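Local coordinates for protein 2-aminomuconate 6-semialdehyde dehydrogenase (Burkholderia cenocepacia, PDB 4U3W) that probably catalyses the NAD-dependent oxidation of 2-aminomuconate 6-semialdehyde to 2-aminomuconate, as a tetrameric member of the aldehyde dehydrogenase family, at residues A[243-248]-A[491-496]; A[70-75]-A[160-165]. One frame throughout, in Å; residues are numbered along the deposited sequence.

Both contacts are buried, and both gather round the large mixed sheet, with centres 12 Å apart. Contact 1 is the deeper, about 16 Å from the centre of the chain against about 26 Å for contact 2. It sets strand 245-249 against the end of helix 487-493 through aromatic rings and hydroxyls, beside a magnesium ion. Contact 2 sets helix 58-76 against a break in strand 153-169 and rests on one glutamine amide against a glycine backbone. Strand 153-169 pairs with both 245-249 and 495-503, tying the two contacts together: E496 N lies 2.8 Å from K161 O, and D492 OD1 forms a salt bridge to R160 NE.

Contact 1: residues A[243-248]-A[491-496]; sequences ISAITF and LDFYSE. With MG (magnesium ion), chain E.
T247 OG1 is gripped by K182 NZ and by E485 OE2, while Y494 OH stands 3.5 Å from T247 OG1, too far to add a bond of its own. The other oxygen of the same carboxylate, E485 OE1, bonds to Y494 OH, bridging the two hydroxyls and fixing the tip of the phenol across the end of T247. The two side chains cross at about a right angle. T247 turns OG1 anti to its own backbone N (chi1 -174°), which directs it at this polar cluster. F493, the residue before Y494 and still in helix 487-493, likewise has CG anti to the backbone N (chi1 176°) and extends toward the strand, where F493 CZ packs 4.2 Å from A245 CB. The rings of F493 and Y494 meet edge to face: F493 CD2 sits 3.6 Å above the centre of the phenol ring. In the Rossmann-like coenzyme-binding domain of aldehyde dehydrogenases, strand 245-249 belongs to the parallel part of the sheet and leads into helix 252-261. Helix 487-493 stops beside it, and Y494 is the first residue to leave helical angles. At this turn a magnesium ion is bound by D492 O at 2.3 Å and by S495 O at 2.0 Å, with two waters as further ligands. One water donates to F493 O at 2.7 Å; the other donates to E496 OE1. E496 OE1 also forms a salt bridge with R484 of a second subunit, and D492 OD2 forms one with R488 of that second subunit.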
loop_
_atom_site.group_PDB
_atom_site.type_symbol
_atom_site.label_atom_id
_atom_site.label_comp_id
_atom_site.label_asym_id
_atom_site.label_seq_id
_atom_site.Cartn_x
_atom_site.Cartn_y
_atom_site.Cartn_z
ATOM N N ILE A 243 -26.656 -3.939 18.041
ATOM C CA ILE A 243 -25.771 -4.477 16.998
ATOM C C ILE A 243 -24.920 -3.336 16.509
ATOM O O ILE A 243 -25.291 -2.172 16.635
ATOM C CB ILE A 243 -26.505 -5.067 15.766
ATOM C CG1 ILE A 243 -27.452 -4.006 15.233
ATOM C CG2 ILE A 243 -27.217 -6.339 16.125
ATOM C CD1 ILE A 243 -27.823 -4.171 13.819
ATOM N N SER A 244 -23.773 -3.656 15.938
ATOM C CA SER A 244 -22.865 -2.610 15.456
ATOM C C SER A 244 -22.977 -2.395 13.931
ATOM O O SER A 244 -22.643 -1.340 13.404
ATOM C CB SER A 244 -21.417 -2.996 15.788
ATOM O OG SER A 244 -21.313 -3.358 17.149
ATOM N N ALA A 245 -23.417 -3.419 13.228
ATOM C CA ALA A 245 -23.425 -3.377 11.761
ATOM C C ALA A 245 -24.368 -4.437 11.254
ATOM O O ALA A 245 -24.602 -5.414 11.973
ATOM C CB ALA A 245 -22.028 -3.648 11.193
ATOM N N ILE A 246 -24.858 -4.267 10.016
ATOM C CA ILE A 246 -25.627 -5.300 9.335
ATOM C C ILE A 246 -24.919 -5.559 7.988
ATOM O O ILE A 246 -24.641 -4.606 7.265
ATOM C CB ILE A 246 -27.068 -4.888 9.028
ATOM C CG1 ILE A 246 -27.878 -4.756 10.314
ATOM C CG2 ILE A 246 -27.777 -5.948 8.141
ATOM C CD1 ILE A 246 -28.124 -6.141 10.981
ATOM N N THR A 247 -24.629 -6.818 7.683
ATOM C CA THR A 247 -24.150 -7.175 6.331
ATOM C C THR A 247 -25.269 -8.009 5.776
ATOM O O THR A 247 -25.956 -8.784 6.489
ATOM C CB THR A 247 -22.772 -7.881 6.353
ATOM O OG1 THR A 247 -22.302 -8.072 4.995
ATOM C CG2 THR A 247 -22.898 -9.239 7.030
ATOM N N PHE A 248 -25.578 -7.753 4.523
ATOM C CA PHE A 248 -26.773 -8.334 3.963
ATOM C C PHE A 248 -26.512 -8.633 2.480
ATOM O O PHE A 248 -25.928 -7.819 1.799
ATOM C CB PHE A 248 -27.975 -7.400 4.131
ATOM C CG PHE A 248 -29.194 -7.847 3.344
ATOM C CD1 PHE A 248 -29.975 -8.915 3.770
ATOM C CD2 PHE A 248 -29.542 -7.201 2.134
ATOM C CE1 PHE A 248 -31.090 -9.340 3.008
ATOM C CE2 PHE A 248 -30.662 -7.603 1.386
ATOM C CZ PHE A 248 -31.430 -8.672 1.809
ATOM N N LEU A 491 -11.318 -6.132 5.676
ATOM C CA LEU A 491 -10.543 -5.752 6.843
ATOM C C LEU A 491 -11.067 -4.410 7.440
ATOM O O LEU A 491 -11.221 -4.283 8.666
ATOM C CB LEU A 491 -9.069 -5.590 6.464
ATOM C CG LEU A 491 -8.303 -6.870 6.042
ATOM C CD1 LEU A 491 -6.764 -6.626 5.976
ATOM C CD2 LEU A 491 -8.652 -8.160 6.812
ATOM N N ASP A 492 -11.306 -3.425 6.567
ATOM C CA ASP A 492 -11.748 -2.107 7.003
ATOM C C ASP A 492 -13.229 -2.121 7.386
ATOM O O ASP A 492 -13.592 -1.488 8.385
ATOM C CB ASP A 492 -11.519 -1.034 5.928
ATOM C CG ASP A 492 -10.056 -0.676 5.768
ATOM O OD1 ASP A 492 -9.241 -1.000 6.676
ATOM O OD2 ASP A 492 -9.742 -0.061 4.737
ATOM N N PHE A 493 -14.069 -2.852 6.645
ATOM C CA PHE A 493 -15.485 -2.790 6.979
ATOM C C PHE A 493 -15.776 -3.388 8.360
ATOM O O PHE A 493 -16.541 -2.818 9.137
ATOM C CB PHE A 493 -16.381 -3.509 5.991
ATOM C CG PHE A 493 -17.805 -3.502 6.431
ATOM C CD1 PHE A 493 -18.551 -2.330 6.329
ATOM C CD2 PHE A 493 -18.401 -4.631 7.010
ATOM C CE1 PHE A 493 -19.901 -2.279 6.775
ATOM C CE2 PHE A 493 -19.737 -4.599 7.467
ATOM C CZ PHE A 493 -20.494 -3.423 7.340
ATOM N N TYR A 494 -15.224 -4.559 8.626
ATOM C CA TYR A 494 -15.511 -5.259 9.863
ATOM C C TYR A 494 -14.691 -4.746 11.067
ATOM O O TYR A 494 -14.657 -5.428 12.105
ATOM C CB TYR A 494 -15.285 -6.761 9.672
ATOM C CG TYR A 494 -16.293 -7.366 8.698
ATOM C CD1 TYR A 494 -17.587 -7.729 9.120
ATOM C CD2 TYR A 494 -15.959 -7.553 7.355
ATOM C CE1 TYR A 494 -18.515 -8.260 8.221
ATOM C CE2 TYR A 494 -16.864 -8.089 6.449
ATOM C CZ TYR A 494 -18.132 -8.451 6.874
ATOM O OH TYR A 494 -19.013 -8.968 5.966
ATOM N N SER A 495 -14.034 -3.585 10.910
ATOM C CA SER A 495 -13.266 -2.928 11.977
ATOM C C SER A 495 -13.622 -1.450 12.149
ATOM O O SER A 495 -13.963 -0.786 11.162
ATOM C CB SER A 495 -11.751 -2.996 11.701
ATOM O OG SER A 495 -11.291 -4.315 11.792
ATOM N N GLU A 496 -13.443 -0.920 13.364
ATOM C CA GLU A 496 -13.403 0.540 13.499
ATOM C C GLU A 496 -11.922 0.970 13.361
ATOM O O GLU A 496 -11.064 0.429 14.063
ATOM C CB GLU A 496 -13.978 1.043 14.838
ATOM C CG GLU A 496 -15.564 1.241 14.870
ATOM C CD GLU A 496 -16.179 2.278 13.845
ATOM O OE1 GLU A 496 -15.484 3.053 13.191
ATOM O OE2 GLU A 496 -17.411 2.300 13.699
HETATM MG MG MG E . -14.610 0.222 9.570
HETATM O O HOH W 1 -16.793 -0.116 9.039
HETATM O O HOH W 2 -14.280 2.382 10.855
#

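Contact 2: residues A[70-75]-A[160-165]; sequences AAQKAG and RKPLGV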
loop_
_atom_site.group_PDB
_atom_site.type_symbol
_atom_site.label_atom_id
_atom_site.label_comp_id
_atom_site.label_asym_id
_atom_site.label_seq_id
_atom_site.Cartn_x
_atom_site.Cartn_y
_atom_site.Cartn_z
ATOM N N ALA A 70 -21.689 -9.624 25.461
ATOM C CA ALA A 70 -20.947 -10.110 26.626
ATOM C C ALA A 70 -19.649 -10.831 26.195
ATOM O O ALA A 70 -18.616 -10.696 26.838
ATOM C CB ALA A 70 -21.832 -11.027 27.481
ATOM N N ALA A 71 -19.709 -11.582 25.098
ATOM C CA ALA A 71 -18.539 -12.321 24.594
ATOM C C ALA A 71 -17.418 -11.389 24.102
ATOM O O ALA A 71 -16.214 -11.698 24.223
ATOM C CB ALA A 71 -18.995 -13.313 23.464
ATOM N N GLN A 72 -17.790 -10.243 23.540
ATOM C CA GLN A 72 -16.795 -9.213 23.253
ATOM C C GLN A 72 -15.943 -8.869 24.506
ATOM O O GLN A 72 -14.704 -8.977 24.511
ATOM C CB GLN A 72 -17.487 -7.936 22.756
ATOM C CG GLN A 72 -17.851 -7.952 21.296
ATOM C CD GLN A 72 -16.604 -7.858 20.373
ATOM O OE1 GLN A 72 -16.036 -6.801 20.208
ATOM N NE2 GLN A 72 -16.220 -8.983 19.753
ATOM N N LYS A 73 -16.625 -8.491 25.580
ATOM C CA LYS A 73 -15.937 -8.057 26.783
ATOM C C LYS A 73 -15.293 -9.234 27.525
ATOM O O LYS A 73 -14.346 -9.046 28.269
ATOM C CB LYS A 73 -16.915 -7.301 27.704
ATOM C CG LYS A 73 -17.689 -6.221 26.957
ATOM C CD LYS A 73 -18.704 -5.511 27.832
ATOM C CE LYS A 73 -20.017 -5.292 27.053
ATOM N NZ LYS A 73 -21.170 -4.876 27.910
ATOM N N ALA A 74 -15.804 -10.448 27.347
ATOM C CA ALA A 74 -15.208 -11.580 28.043
ATOM C C ALA A 74 -13.870 -11.976 27.415
ATOM O O ALA A 74 -13.209 -12.900 27.900
ATOM C CB ALA A 74 -16.133 -12.766 28.060
ATOM N N GLY A 75 -13.471 -11.299 26.343
ATOM C CA GLY A 75 -12.113 -11.464 25.878
ATOM C C GLY A 75 -11.926 -11.726 24.394
ATOM O O GLY A 75 -10.808 -11.680 23.908
ATOM N N ARG A 160 -6.927 -0.833 14.183
ATOM C CA ARG A 160 -8.246 -1.409 13.850
ATOM C C ARG A 160 -8.654 -2.184 15.077
ATOM O O ARG A 160 -7.806 -2.837 15.714
ATOM C CB ARG A 160 -8.169 -2.320 12.627
ATOM C CG ARG A 160 -7.881 -1.618 11.286
ATOM C CD ARG A 160 -8.218 -2.622 10.163
ATOM N NE ARG A 160 -7.874 -2.204 8.807
ATOM C CZ ARG A 160 -6.933 -2.796 8.056
ATOM N NH1 ARG A 160 -6.243 -3.825 8.540
ATOM N NH2 ARG A 160 -6.665 -2.363 6.820
ATOM N N LYS A 161 -9.911 -2.051 15.486
ATOM C CA LYS A 161 -10.425 -2.900 16.519
ATOM C C LYS A 161 -11.779 -3.416 15.953
ATOM O O LYS A 161 -12.296 -2.853 14.979
ATOM C CB LYS A 161 -10.567 -2.135 17.892
ATOM C CG LYS A 161 -11.459 -0.885 17.878
ATOM C CD LYS A 161 -11.740 -0.240 19.332
ATOM C CE LYS A 161 -10.489 0.450 19.881
ATOM N NZ LYS A 161 -10.007 1.531 18.978
ATOM N N PRO A 162 -12.347 -4.461 16.546
ATOM C CA PRO A 162 -13.637 -4.920 16.010
ATOM C C PRO A 162 -14.719 -3.813 16.059
ATOM O O PRO A 162 -14.665 -3.016 17.026
ATOM C CB PRO A 162 -14.027 -6.048 16.970
ATOM C CG PRO A 162 -12.814 -6.378 17.793
ATOM C CD PRO A 162 -11.942 -5.182 17.775
ATOM N N LEU A 163 -15.663 -3.765 15.097
ATOM C CA LEU A 163 -16.934 -3.003 15.286
ATOM C C LEU A 163 -17.684 -3.430 16.551
ATOM O O LEU A 163 -18.214 -2.596 17.302
ATOM C CB LEU A 163 -17.872 -3.176 14.096
ATOM C CG LEU A 163 -17.556 -2.560 12.735
ATOM C CD1 LEU A 163 -18.640 -2.897 11.700
ATOM C CD2 LEU A 163 -17.498 -1.063 12.926
ATOM N N GLY A 164 -17.737 -4.737 16.797
ATOM C CA GLY A 164 -18.409 -5.245 17.978
ATOM C C GLY A 164 -19.212 -6.496 17.654
ATOM O O GLY A 164 -18.667 -7.636 17.695
ATOM N N VAL A 165 -20.500 -6.279 17.365
ATOM C CA VAL A 165 -21.415 -7.357 17.059
ATOM C C VAL A 165 -21.926 -7.155 15.626
ATOM O O VAL A 165 -22.552 -6.141 15.302
ATOM C CB VAL A 165 -22.613 -7.399 18.018
ATOM C CG1 VAL A 165 -23.537 -8.550 17.624
ATOM C CG2 VAL A 165 -22.127 -7.550 19.496
#
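This is a buried meeting of a helix with an interrupted strand, in which one side chain, Q72 of helix 58-76, lies against the backbone where strand 153-169 is broken. The Q72 chain folds at its second torsion (chi2 -71°), which brings the amide against the backbone of G164. Q72 CD comes within 3.4 Å of G164 O, and Q72 OE1 lies 3.6 Å from G164 CA. The same oxygen touches the proline ring, with Q72 OE1 3.9 Å from P162 CB. Although Q72 NE2 is 3.5 Å from G164 O, the angle is poor; its hydrogen bond goes to G190 O, which fixes the rotation of the amide. At the backbone angles of G164 (phi 139°, psi -94°) a CB would be jammed against the carbonyl O of L163, which by itself calls for glycine. N191 meets both the last strand residue before the break, P162, by packing, and G164 within it, by a hydrogen bond from G164 N to N191 OD1. After the break V165 touches A68 and H69, while A71 and Q72 rest on C192, so helix 58-76 packs on the neighbouring parallel strands 153-169 and 192-196.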